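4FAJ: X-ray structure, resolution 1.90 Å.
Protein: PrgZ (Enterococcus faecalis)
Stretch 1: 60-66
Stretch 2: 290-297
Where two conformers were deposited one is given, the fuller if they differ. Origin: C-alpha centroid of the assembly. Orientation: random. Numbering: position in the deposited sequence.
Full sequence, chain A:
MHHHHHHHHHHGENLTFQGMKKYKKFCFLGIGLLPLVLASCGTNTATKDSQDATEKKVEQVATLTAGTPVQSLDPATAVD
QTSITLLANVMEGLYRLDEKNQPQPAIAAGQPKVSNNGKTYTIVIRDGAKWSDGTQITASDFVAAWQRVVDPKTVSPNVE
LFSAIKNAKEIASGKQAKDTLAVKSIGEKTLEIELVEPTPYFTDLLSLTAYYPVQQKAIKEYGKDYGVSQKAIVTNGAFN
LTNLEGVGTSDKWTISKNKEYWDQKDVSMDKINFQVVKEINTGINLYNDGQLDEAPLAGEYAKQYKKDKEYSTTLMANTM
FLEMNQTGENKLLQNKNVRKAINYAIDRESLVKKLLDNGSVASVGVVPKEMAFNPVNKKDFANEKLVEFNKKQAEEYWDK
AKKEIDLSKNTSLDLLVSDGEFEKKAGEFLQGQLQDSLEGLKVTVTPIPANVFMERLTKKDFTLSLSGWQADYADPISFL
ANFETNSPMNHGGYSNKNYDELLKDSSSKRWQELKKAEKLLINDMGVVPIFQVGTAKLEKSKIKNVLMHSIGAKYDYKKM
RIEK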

ATOM      1  N   GLN A  60     -27.500  -8.854  10.424  1.00 26.68           N
ATOM      2  CA  GLN A  60     -26.115  -8.992   9.969  1.00 24.71           C
ATOM      3  C   GLN A  60     -25.663  -7.695   9.314  1.00 23.21           C
ATOM      4  O   GLN A  60     -25.512  -7.611   8.088  1.00 23.10           O
ATOM      5  N   VAL A  61     -25.443  -6.681  10.146  0.50 22.66           N
ATOM      6  CA  VAL A  61     -25.023  -5.363   9.677  0.50 21.70           C
ATOM      7  C   VAL A  61     -23.982  -4.808  10.642  0.50 20.93           C
ATOM      8  O   VAL A  61     -24.003  -5.121  11.832  0.50 20.93           O
ATOM      9  N   ALA A  62     -23.061  -4.004  10.123  1.00 19.73           N
ATOM     10  CA  ALA A  62     -22.036  -3.368  10.949  1.00 19.03           C
ATOM     11  C   ALA A  62     -21.672  -2.028  10.362  1.00 18.37           C
ATOM     12  O   ALA A  62     -21.875  -1.789   9.163  1.00 18.21           O
ATOM     13  N   THR A  63     -21.109  -1.173  11.211  1.00 18.09           N
ATOM     14  CA  THR A  63     -20.521   0.085  10.787  1.00 18.25           C
ATOM     15  C   THR A  63     -19.066   0.087  11.244  1.00 17.36           C
ATOM     16  O   THR A  63     -18.786   0.026  12.441  1.00 17.36           O
ATOM     17  N   LEU A  64     -18.159   0.137  10.275  1.00 16.36           N
ATOM     18  CA  LEU A  64     -16.721   0.065  10.515  1.00 16.24           C
ATOM     19  C   LEU A  64     -16.071   1.388  10.117  1.00 16.25           C
ATOM     20  O   LEU A  64     -16.753   2.315   9.691  1.00 16.28           O
ATOM     21  N   THR A  65     -14.751   1.479  10.258  1.00 16.47           N
ATOM     22  CA  THR A  65     -14.068   2.742  10.057  1.00 16.23           C
ATOM     23  C   THR A  65     -13.032   2.674   8.947  1.00 16.39           C
ATOM     24  O   THR A  65     -12.567   1.598   8.569  1.00 16.84           O
ATOM     25  N   ALA A  66     -12.658   3.852   8.464  1.00 16.54           N
ATOM     26  CA  ALA A  66     -11.677   4.012   7.391  1.00 16.78           C
ATOM     27  C   ALA A  66     -10.860   5.254   7.719  1.00 17.18           C
ATOM     28  O   ALA A  66     -11.344   6.138   8.439  1.00 17.55           O
ATOM     29  N   GLY A 290     -22.334   2.842  20.804  1.00 22.68           N
ATOM     30  CA  GLY A 290     -22.867   1.826  19.880  1.00 22.82           C
ATOM     31  C   GLY A 290     -23.132   2.345  18.467  1.00 22.87           C
ATOM     32  O   GLY A 290     -23.898   1.735  17.702  1.00 22.95           O
ATOM     33  N   GLN A 291     -22.514   3.471  18.120  1.00 22.31           N
ATOM     34  CA  GLN A 291     -22.675   4.071  16.788  1.00 22.19           C
ATOM     35  C   GLN A 291     -21.568   3.656  15.816  1.00 21.81           C
ATOM     36  O   GLN A 291     -21.663   3.925  14.625  1.00 22.43           O
ATOM     37  N   LEU A 292     -20.517   3.031  16.330  1.00 20.83           N
ATOM     38  CA  LEU A 292     -19.489   2.415  15.510  1.00 20.22           C
ATOM     39  C   LEU A 292     -19.158   1.061  16.122  1.00 20.25           C
ATOM     40  O   LEU A 292     -19.202   0.910  17.346  1.00 19.62           O
ATOM     41  N   ASP A 293     -18.802   0.095  15.281  1.00 19.50           N
ATOM     42  CA  ASP A 293     -18.444  -1.244  15.754  1.00 19.69           C
ATOM     43  C   ASP A 293     -16.918  -1.452  15.832  1.00 19.36           C
ATOM     44  O   ASP A 293     -16.444  -2.502  16.250  1.00 19.90           O
ATOM     45  N   GLU A 294     -16.152  -0.441  15.437  1.00 19.18           N
ATOM     46  CA  GLU A 294     -14.714  -0.416  15.690  1.00 18.88           C
ATOM     47  C   GLU A 294     -14.268   1.035  15.835  1.00 18.22           C
ATOM     48  O   GLU A 294     -14.979   1.948  15.415  1.00 18.70           O
ATOM     49  N   ALA A 295     -13.119   1.230  16.469  1.00 17.46           N
ATOM     50  CA  ALA A 295     -12.541   2.548  16.675  1.00 16.76           C
ATOM     51  C   ALA A 295     -11.023   2.456  16.657  1.00 16.04           C
ATOM     52  O   ALA A 295     -10.446   1.672  17.413  1.00 16.36           O
ATOM     53  N   PRO A 296     -10.360   3.256  15.801  1.00 15.27           N
ATOM     54  CA  PRO A 296      -8.901   3.232  15.796  1.00 14.71           C
ATOM     55  C   PRO A 296      -8.343   3.923  17.035  1.00 15.20           C
ATOM     56  O   PRO A 296      -9.012   4.801  17.611  1.00 15.15           O
ATOM     57  N   LEU A 297      -7.143   3.514  17.442  1.00 15.35           N
ATOM     58  CA  LEU A 297      -6.496   4.035  18.654  1.00 16.08           C
ATOM     59  C   LEU A 297      -5.011   4.377  18.462  1.00 15.88           C
ATOM     60  O   LEU A 297      -4.295   3.705  17.726  1.00 16.31           O
TER

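Packing of residues 60-66 of PrgZ against residues 290-297, a contact that buries 420 Å² in all and rests on Thr65, Glu294 and Thr63. The strands 61-66 and 294-297 run in nearly the same direction, with 21° between their N-to-C directions, yet much of the hydrogen bonding across the gap is done by carboxylates. Thr65, with the most covered surface, points its CA-to-CB bond toward the other stretch in the p rotamer. Glu294 points back at it, chi1 p and chi2 t with chi3 at -175°, an extended chain that carries its carboxylate to the backbone of strand 61-66. There Glu294 OE1 accepts two hydrogen bonds from one residue, 2.7 Å from Thr65 N and 2.9 Å from Thr65 OG1, and so clasps backbone and side chain together; Glu294 OE2 is bonded elsewhere in the structure. Leu64 CB also lies 3.4 Å from Glu294 OE1. Thr65 CG2 lies 3.8 Å from Glu294 CG and 3.9 Å from Leu292 CD1, while Thr65 OG1 comes within 3.9 Å of Pro296 CD. Thr63, m, directs its CA-to-CB bond sideways but still sets CG2 3.6 Å from CD2 of Leu292. That leucine (chi1 m, chi2 t) also starts sideways, and its end swings nearer, so its CD2 lies against the methyls of both Thr63 and Thr65, and its CD1 against that of Thr65 alone of the two, in a small apolar patch. Asp293, m and pointing toward the strand, grips Thr63 through the backbone: Thr63 N donates to Asp293 OD2 at 2.9 Å, and Asp293 N donates to Thr63 O at 2.8 Å. Ala62 lies close beside this carboxylate, its CB 3.5 Å from Asp293 OD2, and Leu64 CD2 reaches within 4.3 Å of Asp293 CB. Ala66 and Ala295 turn their methyls away and take no part.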

ATOM      1  CB  GLN A  60     -25.957 -10.189   9.026  1.00 24.05           C
ATOM      2  CG  GLN A  60     -26.343 -11.528   9.663  1.00 24.57           C
ATOM      3  CD  GLN A  60     -25.440 -11.919  10.832  1.00 22.67           C
ATOM      4  OE1 GLN A  60     -25.886 -12.010  11.973  1.00 24.56           O
ATOM      5  NE2 GLN A  60     -24.173 -12.152  10.548  1.00 20.89           N
ATOM      6  CB  VAL A  61     -26.226  -4.391   9.562  0.50 22.32           C
ATOM      7  CG1 VAL A  61     -25.758  -2.964   9.317  0.50 21.97           C
ATOM      8  CG2 VAL A  61     -27.172  -4.842   8.455  0.50 23.36           C
ATOM      9  CB  ALA A  62     -20.785  -4.242  11.040  1.00 17.95           C
ATOM     10  CB  THR A  63     -21.286   1.286  11.360  1.00 18.99           C
ATOM     11  OG1 THR A  63     -22.644   1.227  10.912  1.00 20.00           O
ATOM     12  CG2 THR A  63     -20.665   2.592  10.900  1.00 19.46           C
ATOM     13  CB  LEU A  64     -16.108  -1.095   9.720  1.00 15.68           C
ATOM     14  CG  LEU A  64     -16.765  -2.480   9.895  1.00 17.22           C
ATOM     15  CD1 LEU A  64     -16.076  -3.517   9.006  1.00 15.03           C
ATOM     16  CD2 LEU A  64     -16.761  -2.938  11.348  1.00 17.27           C
ATOM     17  CB  THR A  65     -13.391   3.233  11.357  1.00 16.45           C
ATOM     18  OG1 THR A  65     -12.356   2.326  11.741  1.00 16.16           O
ATOM     19  CG2 THR A  65     -14.408   3.337  12.478  1.00 16.09           C
ATOM     20  CB  ALA A  66     -12.390   4.184   6.042  1.00 16.36           C
ATOM     21  CB  GLN A 291     -22.720   5.597  16.894  1.00 22.52           C
ATOM     22  CG  GLN A 291     -23.912   6.121  17.662  1.00 24.06           C
ATOM     23  CD  GLN A 291     -25.213   5.610  17.089  1.00 25.25           C
ATOM     24  OE1 GLN A 291     -25.932   4.857  17.734  1.00 27.33           O
ATOM     25  NE2 GLN A 291     -25.502   5.990  15.855  1.00 24.88           N
ATOM     26  CB  LEU A 292     -18.220   3.283  15.479  1.00 19.86           C
ATOM     27  CG  LEU A 292     -18.163   4.515  14.570  1.00 20.23           C
ATOM     28  CD1 LEU A 292     -16.833   5.312  14.779  1.00 18.39           C
ATOM     29  CD2 LEU A 292     -18.318   4.147  13.103  1.00 19.02           C
ATOM     30  CB  ASP A 293     -19.119  -2.300  14.870  1.00 19.76           C
ATOM     31  CG  ASP A 293     -20.641  -2.215  14.930  1.00 20.83           C
ATOM     32  OD1 ASP A 293     -21.171  -2.172  16.053  1.00 21.11           O
ATOM     33  OD2 ASP A 293     -21.313  -2.185  13.871  1.00 20.64           O
ATOM     34  CB  GLU A 294     -13.934  -1.114  14.564  1.00 18.94           C
ATOM     35  CG  GLU A 294     -13.948  -0.380  13.266  1.00 21.29           C
ATOM     36  CD  GLU A 294     -13.131  -1.048  12.172  1.00 23.40           C
ATOM     37  OE1 GLU A 294     -13.018  -0.442  11.087  1.00 25.60           O
ATOM     38  OE2 GLU A 294     -12.608  -2.164  12.378  1.00 27.31           O
ATOM     39  CB  ALA A 295     -13.017   3.143  18.003  1.00 16.84           C
ATOM     40  CB  PRO A 296      -8.547   4.022  14.530  1.00 14.93           C
ATOM     41  CG  PRO A 296      -9.668   4.985  14.393  1.00 15.12           C
ATOM     42  CD  PRO A 296     -10.885   4.201  14.799  1.00 15.37           C
ATOM     43  CB  LEU A 297      -6.613   3.004  19.779  1.00 16.07           C
ATOM     44  CG  LEU A 297      -8.010   2.635  20.271  1.00 17.15           C
ATOM     45  CD1 LEU A 297      -7.956   1.443  21.225  1.00 17.22           C
ATOM     46  CD2 LEU A 297      -8.702   3.822  20.937  1.00 17.37           C
TER